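Local coordinates for protein blood group a-and b-cleaving endo-beta-galactosidase (Streptococcus pneumoniae, PDB 2YGL) that probably binds blood-group A and B glycans through two tandem family 51 carbohydrate-binding modules that belong to a family 98 endo-beta-galactosidase cleaving these antigens, at residues A[101-106]-A[124-128]; A[63-69]-A[150-156]; A[271-277]-A[307-311]; A[280-286]-A[334-340]. All blocks are in the same frame, centred on the assembly; numbering follows the deposited sequence.

Contact 1: A[101-106]-A[124-128]; sequences AVVDRI and EGFRY. With CA (calcium ion), chain C.
Phe126 is the apolar centre: its ring (chi1 m, chi2 88°) lies beside Ile106 (chi1 m, chi2 t), with CE1 of Phe126 3.8 Å from CD1 of Ile106, while CB of Phe126 sits 4.2 Å from CB of Val103. Ile87 of strand 82-87 and Val161 and Phe163 of strand 160-171 continue this core of the first module. Outward from it, the backbones run obliquely antiparallel (128° apart), extended at Val102-Val103 and Phe126-Arg127, in the register Ala101-Tyr128, Val102-Arg127, Val103-Phe126 and Asp104-Gly125; Ala101 is left-handed (phi 57°, psi 54°). Val103 and Phe126 form a single antiparallel hydrogen-bonded bridge, Val103 N to Phe126 O at 2.9 Å and Phe126 N to Val103 O at 2.7 Å. Gly125 (phi 93°, psi -150°) brings its CA to 3.1 Å from Val103 O; a CB there would clash with that oxygen. Asp104 and Arg105 form a classic beta bulge opposite Phe151. At the polar edge, Arg127 folds back (chi1 m, chi2 m), its NH1 donating to Glu124 O at 2.9 Å and lying 3.5 Å from Val102 CG1, which covers one guanidinium face. One water joins Ala101 O to Tyr128 N, another Asp104 OD1 to Glu124 O. Val102 O binds calcium at 2.2 Å, alongside Ala152, His155 and Asp159. Because Val102 offers a main-chain carbonyl, the backbone path, rather than side-chain identity, supplies this ligand.

Contact 2: A[63-69]-A[150-156]; sequences TVADSPS and SFAGEHT. With CA (calcium ion), chain C.
Segment 63-69 leaves strand 60-64 of one sheet and enters strand 69-74 of the other, a crossing between the two layers of the beta-sandwich, and it packs against the end of strand 145-151. The peptide bond before Pro68 is cis, within the turn between the two strands. Ser69 and Ser150 form an antiparallel hydrogen-bonded pair, CA to CA 5.2 Å, with Ser69 N to Ser150 O and Ser150 N to Ser69 O both at 3.0 Å. Further along, Ala152 N donates to Asp66 O at 2.6 Å, and Asp66 N reaches Ser150 O weakly at 3.3 Å. Past Phe151 the chain leaves the strand, Gly153 taking a positive phi (78°), and loops round so that Ala152 O (2.3 Å) and His155 O (2.2 Å) both bind the calcium ion; Val102, Asp159 and two waters complete the site. Among the side chains, Phe151 (chi1 m) receives Pro68 over one ring face in a CH-pi contact, Pro68 CB lying 3.6 Å from the ring centroid, and Arg105 makes a cation-pi interaction with the same ring. Ala65 CB packs 3.8 Å from Ala152 CB, and Thr156 CG2 lies 3.4 Å from Ala65 O. Ser150 OG (chi1 p) approaches Ser69 CB at 3.4 Å, whereas Ser69 OG bonds to Thr18 O. A water hydrogen-bonds Asp66 O at 3.2 Å, Ser67 OG at 2.7 Å and Gly153 N at 2.9 Å.

Contact 3: A[271-277]-A[307-311]; sequences IDRSANH and GIKYD
Ile308 begins the contact, its CD1 4.1 Å from CD1 of Ile271, the last residue of strand 262-271. At Lys309 the backbone continues extended; Ile271 CD1 lies 3.5 Å from Lys309 C, and a water bridges Lys309 O to Ile271 N, while Lys309 NZ bonds to Ser280 O. Tyr310 (chi1 t, chi2 84°) then reaches into the loop 272-277, which holds a type I turn from Asp272 to Ala275 and an Asx turn, Asp272 OD1 to Ser274 N at 3.0 Å. Tyr310 OH donates to Arg273 O at 2.6 Å. The ring is sandwiched: His277 (chi1 p) stacks face-to-face, centroids 3.6 Å apart and planes at 5°, and on the opposite face the Arg273 guanidinium lies flat, centres 4.2 Å apart and planes at 28°. Arg273 NE also forms a salt bridge with Glu236. A second water links Ile271 O, Arg273 NH1 and Tyr310 O. Two surface loops of the second module are thus joined chiefly by one tyrosine, which combines guanidinium stacking, an aromatic stack and a hydroxyl hydrogen bond.

Contact 4: A[280-286]-A[334-340]; sequences SDYADIQ and SGKHTWA
Thr338 OG1 is a polar hub: with chi1 p it donates to Asp284 OD1 at 2.7 Å and accepts hydrogen bonds from two waters, each 2.6 Å away. One of these waters also donates to Ala283 O and accepts from His337 N; the other donates to Asp284 O. Asp284 (chi1 m) and Ile285 make a classic beta bulge opposite Ile308 where segment 280-286 enters strand 285-292, and Asp284 OD2 accepts from Tyr310 N. Ile285 pairs with Ser334 as an antiparallel non-hydrogen-bonded bridge, CA to CA 4.9 Å, and Gly335 N donates to Asp284 O at 3.1 Å. Gly335 CA lies 3.4 Å from Ala283 O, where a CB would clash. ST turns shape both backbones, Ser280 OG accepting from Tyr282 N and Ser334 OG from Lys336 N, each at 3.2 Å. Toward solvent, Tyr282 and His337, both chi1 m, form an offset stack with centroids 4.1 Å apart and planes at 4°. Two further waters tie Gln286 OE1 to Ser334 O and Gly335 O. The contact therefore joins strand end to loop of the second module mainly through a buried carboxylate, waters and one exposed ring stack, with little apolar packing.

Contacts 1 and 2 belong to the first module, contacts 3 and 4 to the second, on opposite sides of the chain's centre; across the modules, centres lie about 67 to 73 Å apart. Contact 1 is nested within the loop closed by contact 2, their centres 9 Å apart, and they share the sheet of strands 105-110 and 145-151 as well as the calcium ion. Contacts 3 and 4, also 9 Å apart, alternate along the chain and meet through Tyr310 N and Asp284 OD2, 2.8 Å apart. Both modules repeat the same five-strand order, so contact 4, between strand 285-292 and the loop after 327-334, probably occupies the position corresponding to the first module's calcium-binding region.

Contact 1: A[101-106]-A[124-128]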
# COMPACT_ATOMS: atom_id res chain seq x y z
N ALA A 101 -18.02 18.40 33.08
CA ALA A 101 -17.35 17.18 32.62
C ALA A 101 -18.30 15.98 32.47
O ALA A 101 -18.07 14.91 33.03
CB ALA A 101 -16.14 16.83 33.51
N VAL A 102 -19.37 16.19 31.71
CA VAL A 102 -20.36 15.14 31.44
C VAL A 102 -20.55 15.02 29.93
O VAL A 102 -21.17 15.88 29.30
CB VAL A 102 -21.71 15.41 32.16
CG1 VAL A 102 -22.75 14.35 31.80
CG2 VAL A 102 -21.51 15.46 33.67
N VAL A 103 -19.98 13.97 29.36
CA VAL A 103 -20.03 13.74 27.92
C VAL A 103 -20.93 12.55 27.63
O VAL A 103 -20.68 11.44 28.10
CB VAL A 103 -18.61 13.54 27.33
CG1 VAL A 103 -18.67 13.05 25.87
CG2 VAL A 103 -17.81 14.83 27.42
N ASP A 104 -21.99 12.80 26.86
CA ASP A 104 -22.99 11.78 26.55
C ASP A 104 -22.43 10.66 25.67
O ASP A 104 -22.66 9.48 25.94
CB ASP A 104 -24.22 12.40 25.89
CG ASP A 104 -25.18 13.03 26.90
OD1 ASP A 104 -24.78 13.29 28.06
OD2 ASP A 104 -26.34 13.28 26.52
N ARG A 105 -21.68 11.03 24.63
CA ARG A 105 -21.26 10.09 23.60
C ARG A 105 -20.07 10.59 22.79
O ARG A 105 -19.95 11.78 22.51
CB ARG A 105 -22.44 9.83 22.66
CG ARG A 105 -22.36 8.55 21.86
CD ARG A 105 -23.71 8.21 21.25
NE ARG A 105 -24.11 9.09 20.15
CZ ARG A 105 -24.99 10.08 20.26
NH1 ARG A 105 -25.59 10.34 21.42
NH2 ARG A 105 -25.29 10.82 19.20
N ILE A 106 -19.18 9.66 22.43
CA ILE A 106 -18.12 9.92 21.46
C ILE A 106 -18.24 8.90 20.33
O ILE A 106 -18.34 7.70 20.58
CB ILE A 106 -16.70 9.87 22.10
CG1 ILE A 106 -16.55 10.95 23.18
CG2 ILE A 106 -15.62 10.03 21.02
CD1 ILE A 106 -15.32 10.79 24.06
N GLU A 124 -23.95 5.63 29.72
CA GLU A 124 -24.11 6.87 30.49
C GLU A 124 -23.07 7.92 30.09
O GLU A 124 -23.15 9.08 30.52
CB GLU A 124 -24.11 6.59 32.00
CG GLU A 124 -22.81 6.03 32.61
CD GLU A 124 -22.50 4.59 32.21
OE1 GLU A 124 -21.95 4.38 31.11
OE2 GLU A 124 -22.81 3.67 33.00
N GLY A 125 -22.11 7.52 29.27
CA GLY A 125 -21.11 8.42 28.71
C GLY A 125 -19.83 8.52 29.53
O GLY A 125 -19.43 7.56 30.18
N PHE A 126 -19.19 9.69 29.48
CA PHE A 126 -17.94 9.92 30.21
C PHE A 126 -18.10 10.98 31.29
O PHE A 126 -18.75 12.00 31.08
CB PHE A 126 -16.81 10.32 29.26
CG PHE A 126 -16.35 9.22 28.34
CD1 PHE A 126 -16.98 9.01 27.12
CD2 PHE A 126 -15.30 8.38 28.71
CE1 PHE A 126 -16.56 7.98 26.27
CE2 PHE A 126 -14.87 7.36 27.87
CZ PHE A 126 -15.50 7.15 26.65
N ARG A 127 -17.50 10.70 32.45
CA ARG A 127 -17.38 11.65 33.54
C ARG A 127 -15.90 11.96 33.75
O ARG A 127 -15.04 11.37 33.09
CB ARG A 127 -18.00 11.09 34.83
CG ARG A 127 -19.46 10.66 34.72
CD ARG A 127 -20.40 11.85 34.57
NE ARG A 127 -21.81 11.44 34.55
CZ ARG A 127 -22.47 11.05 33.47
NH1 ARG A 127 -21.88 11.01 32.28
NH2 ARG A 127 -23.75 10.69 33.57
N TYR A 128 -15.61 12.87 34.68
CA TYR A 128 -14.24 13.32 34.94
C TYR A 128 -13.30 12.17 35.31
O TYR A 128 -12.11 12.22 35.00
CB TYR A 128 -14.23 14.38 36.05
CG TYR A 128 -14.18 13.80 37.44
CD1 TYR A 128 -15.33 13.32 38.06
CD2 TYR A 128 -12.97 13.71 38.13
CE1 TYR A 128 -15.29 12.76 39.33
CE2 TYR A 128 -12.91 13.15 39.41
CZ TYR A 128 -14.08 12.69 40.00
OH TYR A 128 -14.04 12.14 41.25
CA CA C . -21.77 17.93 28.94
O HOH W 1 -17.63 14.48 35.64
O HOH W 2 -24.34 11.59 30.16
O HOH W 3 -23.75 17.78 30.02
O HOH W 4 -21.11 19.17 30.88

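Contact 2: A[63-69]-A[150-156]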
# COMPACT_ATOMS: atom_id res chain seq x y z
N THR A 63 -10.51 18.94 22.14
CA THR A 63 -11.69 19.71 21.78
C THR A 63 -12.63 19.91 22.98
O THR A 63 -12.40 19.38 24.07
CB THR A 63 -12.46 19.05 20.60
OG1 THR A 63 -13.46 19.95 20.11
CG2 THR A 63 -13.12 17.72 21.02
N VAL A 64 -13.68 20.70 22.76
CA VAL A 64 -14.83 20.76 23.66
C VAL A 64 -16.03 20.18 22.91
O VAL A 64 -16.31 20.56 21.77
CB VAL A 64 -15.13 22.20 24.14
CG1 VAL A 64 -16.45 22.27 24.89
CG2 VAL A 64 -14.00 22.71 25.02
N ALA A 65 -16.73 19.24 23.55
CA ALA A 65 -17.88 18.58 22.94
C ALA A 65 -19.03 19.55 22.67
O ALA A 65 -19.19 20.55 23.37
CB ALA A 65 -18.34 17.42 23.82
N ASP A 66 -19.81 19.25 21.64
CA ASP A 66 -21.02 20.01 21.32
C ASP A 66 -22.14 19.03 20.98
O ASP A 66 -22.25 17.97 21.61
CB ASP A 66 -20.76 21.00 20.18
CG ASP A 66 -21.55 22.30 20.34
OD1 ASP A 66 -22.33 22.42 21.31
OD2 ASP A 66 -21.39 23.20 19.49
N SER A 67 -22.98 19.35 20.00
CA SER A 67 -24.09 18.47 19.63
C SER A 67 -24.25 18.19 18.13
O SER A 67 -25.30 18.46 17.56
CB SER A 67 -25.41 19.02 20.21
OG SER A 67 -25.45 18.84 21.62
N PRO A 68 -23.21 17.62 17.49
CA PRO A 68 -21.89 17.29 18.04
C PRO A 68 -20.80 18.30 17.68
O PRO A 68 -20.98 19.13 16.79
CB PRO A 68 -21.57 15.95 17.39
CG PRO A 68 -22.31 15.98 16.05
CD PRO A 68 -23.38 17.05 16.13
N SER A 69 -19.68 18.22 18.40
CA SER A 69 -18.41 18.79 17.94
C SER A 69 -17.85 17.80 16.92
O SER A 69 -17.82 16.60 17.18
CB SER A 69 -17.45 18.96 19.12
OG SER A 69 -16.09 18.94 18.70
N SER A 150 -18.03 14.30 19.11
CA SER A 150 -18.25 14.28 20.56
C SER A 150 -19.54 15.00 20.94
O SER A 150 -19.79 16.13 20.52
CB SER A 150 -17.05 14.83 21.33
OG SER A 150 -16.69 16.12 20.88
N PHE A 151 -20.35 14.32 21.75
CA PHE A 151 -21.67 14.81 22.13
C PHE A 151 -21.70 15.29 23.58
O PHE A 151 -21.50 14.51 24.52
CB PHE A 151 -22.74 13.73 21.88
CG PHE A 151 -22.98 13.43 20.42
CD1 PHE A 151 -22.18 12.52 19.74
CD2 PHE A 151 -24.01 14.06 19.73
CE1 PHE A 151 -22.39 12.24 18.38
CE2 PHE A 151 -24.24 13.79 18.38
CZ PHE A 151 -23.43 12.88 17.70
N ALA A 152 -21.94 16.59 23.76
CA ALA A 152 -21.87 17.26 25.06
C ALA A 152 -23.06 16.97 25.97
O ALA A 152 -22.92 17.03 27.19
CB ALA A 152 -21.71 18.76 24.88
N GLY A 153 -24.21 16.69 25.38
CA GLY A 153 -25.43 16.50 26.16
C GLY A 153 -26.03 17.82 26.60
O GLY A 153 -26.09 18.77 25.82
N GLU A 154 -26.47 17.88 27.86
CA GLU A 154 -27.18 19.06 28.38
C GLU A 154 -26.36 20.35 28.35
O GLU A 154 -26.88 21.39 27.96
CB GLU A 154 -27.69 18.80 29.81
CG GLU A 154 -28.84 17.80 29.89
CD GLU A 154 -29.43 17.70 31.28
OE1 GLU A 154 -29.92 18.73 31.80
OE2 GLU A 154 -29.41 16.59 31.85
N HIS A 155 -25.10 20.26 28.75
CA HIS A 155 -24.21 21.42 28.78
C HIS A 155 -22.83 21.05 28.23
O HIS A 155 -22.45 19.88 28.27
CB HIS A 155 -24.05 21.95 30.20
CG HIS A 155 -25.34 22.16 30.93
ND1 HIS A 155 -26.15 23.25 30.69
CD2 HIS A 155 -25.96 21.42 31.88
CE1 HIS A 155 -27.22 23.17 31.47
NE2 HIS A 155 -27.12 22.07 32.20
N THR A 156 -22.10 22.04 27.75
CA THR A 156 -20.74 21.82 27.25
C THR A 156 -19.68 22.04 28.35
O THR A 156 -18.49 21.78 28.13
CB THR A 156 -20.42 22.73 26.05
OG1 THR A 156 -20.41 24.10 26.48
CG2 THR A 156 -21.44 22.54 24.93
CA CA C . -21.77 17.93 28.94
O HOH W 5 -24.83 16.41 22.61
O HOH W 6 -15.16 16.07 18.42
O HOH W 3 -23.75 17.78 30.02
O HOH W 4 -21.11 19.17 30.88

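Contact 3: A[271-277]-A[307-311]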
# COMPACT_ATOMS: atom_id res chain seq x y z
N ILE A 271 7.06 -8.85 -26.59
CA ILE A 271 8.04 -9.09 -27.64
C ILE A 271 8.88 -7.83 -27.87
O ILE A 271 8.33 -6.74 -28.06
CB ILE A 271 7.34 -9.53 -28.95
CG1 ILE A 271 6.61 -10.86 -28.73
CG2 ILE A 271 8.34 -9.66 -30.09
CD1 ILE A 271 5.36 -11.03 -29.57
N ASP A 272 10.20 -7.99 -27.85
CA ASP A 272 11.10 -6.85 -28.03
C ASP A 272 10.89 -6.19 -29.38
O ASP A 272 10.66 -6.87 -30.39
CB ASP A 272 12.57 -7.27 -27.86
CG ASP A 272 13.49 -6.08 -27.64
OD1 ASP A 272 13.96 -5.48 -28.64
OD2 ASP A 272 13.74 -5.72 -26.47
N ARG A 273 10.96 -4.86 -29.39
CA ARG A 273 10.71 -4.06 -30.60
C ARG A 273 11.67 -4.38 -31.75
O ARG A 273 11.35 -4.13 -32.91
CB ARG A 273 10.74 -2.56 -30.27
CG ARG A 273 9.78 -2.12 -29.15
CD ARG A 273 8.32 -2.52 -29.42
NE ARG A 273 7.76 -1.82 -30.57
CZ ARG A 273 6.70 -2.24 -31.27
NH1 ARG A 273 6.06 -3.36 -30.94
NH2 ARG A 273 6.27 -1.52 -32.30
N SER A 274 12.83 -4.94 -31.42
CA SER A 274 13.86 -5.26 -32.41
C SER A 274 13.61 -6.57 -33.15
O SER A 274 14.32 -6.90 -34.09
CB SER A 274 15.24 -5.31 -31.74
OG SER A 274 15.33 -6.41 -30.84
N ALA A 275 12.59 -7.31 -32.71
CA ALA A 275 12.28 -8.62 -33.29
C ALA A 275 11.82 -8.53 -34.73
O ALA A 275 11.21 -7.54 -35.14
CB ALA A 275 11.24 -9.34 -32.45
N ASN A 276 12.12 -9.58 -35.50
CA ASN A 276 11.57 -9.75 -36.83
C ASN A 276 10.08 -10.03 -36.73
O ASN A 276 9.66 -10.94 -36.02
CB ASN A 276 12.27 -10.90 -37.56
CG ASN A 276 13.69 -10.56 -37.99
OD1 ASN A 276 14.59 -11.39 -37.86
ND2 ASN A 276 13.88 -9.36 -38.50
N HIS A 277 9.28 -9.22 -37.42
CA HIS A 277 7.84 -9.37 -37.40
C HIS A 277 7.23 -9.16 -38.78
O HIS A 277 7.64 -8.27 -39.53
CB HIS A 277 7.20 -8.40 -36.39
CG HIS A 277 7.31 -6.96 -36.78
ND1 HIS A 277 8.45 -6.21 -36.57
CD2 HIS A 277 6.42 -6.13 -37.36
CE1 HIS A 277 8.26 -4.98 -37.01
NE2 HIS A 277 7.03 -4.90 -37.50
N GLY A 307 -3.06 -15.95 -27.26
CA GLY A 307 -1.67 -15.52 -27.36
C GLY A 307 -1.50 -14.04 -27.64
O GLY A 307 -2.48 -13.29 -27.66
N ILE A 308 -0.26 -13.62 -27.86
CA ILE A 308 0.07 -12.22 -28.12
C ILE A 308 0.82 -12.06 -29.45
O ILE A 308 1.36 -13.03 -29.99
CB ILE A 308 0.90 -11.57 -26.97
CG1 ILE A 308 2.27 -12.24 -26.84
CG2 ILE A 308 0.11 -11.59 -25.65
CD1 ILE A 308 3.29 -11.46 -26.02
N LYS A 309 0.84 -10.83 -29.96
CA LYS A 309 1.58 -10.51 -31.18
C LYS A 309 2.60 -9.40 -30.93
O LYS A 309 2.66 -8.83 -29.84
CB LYS A 309 0.62 -10.14 -32.31
CG LYS A 309 -0.20 -11.31 -32.85
CD LYS A 309 -1.16 -10.86 -33.95
CE LYS A 309 -2.15 -11.97 -34.27
NZ LYS A 309 -3.18 -11.53 -35.26
N TYR A 310 3.41 -9.11 -31.95
CA TYR A 310 4.40 -8.05 -31.91
C TYR A 310 3.79 -6.71 -31.49
O TYR A 310 4.40 -5.96 -30.72
CB TYR A 310 5.10 -7.92 -33.26
CG TYR A 310 6.11 -6.80 -33.36
CD1 TYR A 310 7.42 -6.97 -32.91
CD2 TYR A 310 5.76 -5.56 -33.91
CE1 TYR A 310 8.35 -5.95 -33.00
CE2 TYR A 310 6.69 -4.53 -34.00
CZ TYR A 310 7.98 -4.73 -33.55
OH TYR A 310 8.91 -3.72 -33.64
N ASP A 311 2.59 -6.43 -31.98
CA ASP A 311 1.90 -5.17 -31.70
C ASP A 311 1.17 -5.15 -30.35
O ASP A 311 0.69 -4.10 -29.93
CB ASP A 311 0.93 -4.83 -32.84
CG ASP A 311 -0.33 -5.69 -32.82
OD1 ASP A 311 -1.25 -5.38 -32.04
OD2 ASP A 311 -0.39 -6.68 -33.59
O HOH W 7 4.41 -7.91 -27.43
O HOH W 8 6.32 -5.25 -28.88

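Contact 4: A[280-286]-A[334-340]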
# COMPACT_ATOMS: atom_id res chain seq x y z
N SER A 280 0.41 -11.25 -39.47
CA SER A 280 -0.08 -12.62 -39.50
C SER A 280 -1.29 -12.79 -38.58
O SER A 280 -1.42 -12.09 -37.57
CB SER A 280 1.05 -13.58 -39.06
OG SER A 280 0.62 -14.93 -39.03
N ASP A 281 -2.18 -13.71 -38.95
CA ASP A 281 -3.31 -14.08 -38.10
C ASP A 281 -2.85 -14.87 -36.87
O ASP A 281 -3.54 -14.88 -35.85
CB ASP A 281 -4.33 -14.91 -38.89
CG ASP A 281 -5.26 -14.05 -39.74
OD1 ASP A 281 -5.28 -12.81 -39.57
OD2 ASP A 281 -5.97 -14.63 -40.58
N TYR A 282 -1.70 -15.53 -36.98
CA TYR A 282 -1.17 -16.38 -35.92
C TYR A 282 -0.52 -15.58 -34.80
O TYR A 282 0.07 -14.52 -35.03
CB TYR A 282 -0.18 -17.40 -36.49
CG TYR A 282 -0.83 -18.40 -37.42
CD1 TYR A 282 -1.36 -19.60 -36.93
CD2 TYR A 282 -0.91 -18.15 -38.79
CE1 TYR A 282 -1.96 -20.52 -37.78
CE2 TYR A 282 -1.52 -19.06 -39.65
CZ TYR A 282 -2.04 -20.24 -39.14
OH TYR A 282 -2.63 -21.14 -40.00
N ALA A 283 -0.62 -16.11 -33.58
CA ALA A 283 0.06 -15.53 -32.42
C ALA A 283 1.57 -15.67 -32.58
O ALA A 283 2.06 -16.69 -33.05
CB ALA A 283 -0.41 -16.20 -31.13
N ASP A 284 2.29 -14.63 -32.19
CA ASP A 284 3.75 -14.66 -32.22
C ASP A 284 4.30 -15.41 -31.00
O ASP A 284 5.23 -16.21 -31.12
CB ASP A 284 4.32 -13.24 -32.33
CG ASP A 284 3.99 -12.57 -33.66
OD1 ASP A 284 4.05 -13.25 -34.71
OD2 ASP A 284 3.67 -11.37 -33.66
N ILE A 285 3.70 -15.15 -29.84
CA ILE A 285 3.99 -15.88 -28.60
C ILE A 285 2.69 -16.52 -28.11
O ILE A 285 1.67 -15.83 -27.98
CB ILE A 285 4.58 -14.94 -27.51
CG1 ILE A 285 5.96 -14.42 -27.91
CG2 ILE A 285 4.60 -15.61 -26.12
CD1 ILE A 285 7.03 -15.49 -28.11
N GLN A 286 2.73 -17.82 -27.83
CA GLN A 286 1.53 -18.53 -27.40
C GLN A 286 1.13 -18.21 -25.95
O GLN A 286 -0.03 -17.89 -25.68
CB GLN A 286 1.66 -20.04 -27.61
CG GLN A 286 0.31 -20.73 -27.85
CD GLN A 286 -0.39 -20.23 -29.11
OE1 GLN A 286 0.14 -20.34 -30.22
NE2 GLN A 286 -1.58 -19.66 -28.95
N SER A 334 6.46 -20.62 -27.75
CA SER A 334 6.49 -20.05 -29.10
C SER A 334 5.16 -20.21 -29.83
O SER A 334 4.44 -21.19 -29.62
CB SER A 334 7.61 -20.70 -29.90
OG SER A 334 7.73 -20.13 -31.18
N GLY A 335 4.84 -19.24 -30.68
CA GLY A 335 3.66 -19.31 -31.56
C GLY A 335 3.86 -20.28 -32.72
O GLY A 335 2.89 -20.75 -33.31
N LYS A 336 5.13 -20.53 -33.05
CA LYS A 336 5.55 -21.60 -33.98
C LYS A 336 5.34 -21.34 -35.48
O LYS A 336 5.86 -22.08 -36.31
CB LYS A 336 4.96 -22.96 -33.57
CG LYS A 336 5.51 -23.49 -32.26
CD LYS A 336 4.67 -24.65 -31.74
CE LYS A 336 5.15 -25.09 -30.37
NZ LYS A 336 4.26 -26.13 -29.79
N HIS A 337 4.60 -20.29 -35.82
CA HIS A 337 4.30 -19.96 -37.21
C HIS A 337 5.02 -18.72 -37.73
O HIS A 337 4.98 -18.43 -38.93
CB HIS A 337 2.79 -19.82 -37.42
CG HIS A 337 2.03 -21.09 -37.24
ND1 HIS A 337 1.44 -21.76 -38.30
CD2 HIS A 337 1.78 -21.84 -36.14
CE1 HIS A 337 0.84 -22.85 -37.85
NE2 HIS A 337 1.04 -22.92 -36.55
N THR A 338 5.69 -17.98 -36.84
CA THR A 338 6.32 -16.70 -37.19
C THR A 338 7.75 -16.58 -36.64
O THR A 338 8.30 -17.54 -36.10
CB THR A 338 5.47 -15.49 -36.71
OG1 THR A 338 5.33 -15.54 -35.29
CG2 THR A 338 4.08 -15.49 -37.35
N TRP A 339 8.34 -15.39 -36.79
CA TRP A 339 9.70 -15.11 -36.31
C TRP A 339 9.77 -14.30 -35.01
O TRP A 339 10.82 -14.25 -34.37
CB TRP A 339 10.51 -14.36 -37.37
CG TRP A 339 10.80 -15.11 -38.62
CD1 TRP A 339 11.24 -16.40 -38.73
CD2 TRP A 339 10.71 -14.61 -39.96
NE1 TRP A 339 11.41 -16.73 -40.05
CE2 TRP A 339 11.09 -15.65 -40.82
CE3 TRP A 339 10.33 -13.37 -40.51
CZ2 TRP A 339 11.11 -15.50 -42.21
CZ3 TRP A 339 10.35 -13.23 -41.89
CH2 TRP A 339 10.74 -14.29 -42.72
N ALA A 340 8.66 -13.66 -34.64
CA ALA A 340 8.64 -12.78 -33.47
C ALA A 340 8.56 -13.56 -32.16
O ALA A 340 7.58 -13.44 -31.41
CB ALA A 340 7.50 -11.77 -33.59
O HOH W 9 4.07 -17.76 -34.58
O HOH W 10 6.45 -16.84 -33.28
O HOH W 11 -0.21 -20.37 -33.01
O HOH W 12 2.08 -22.54 -30.16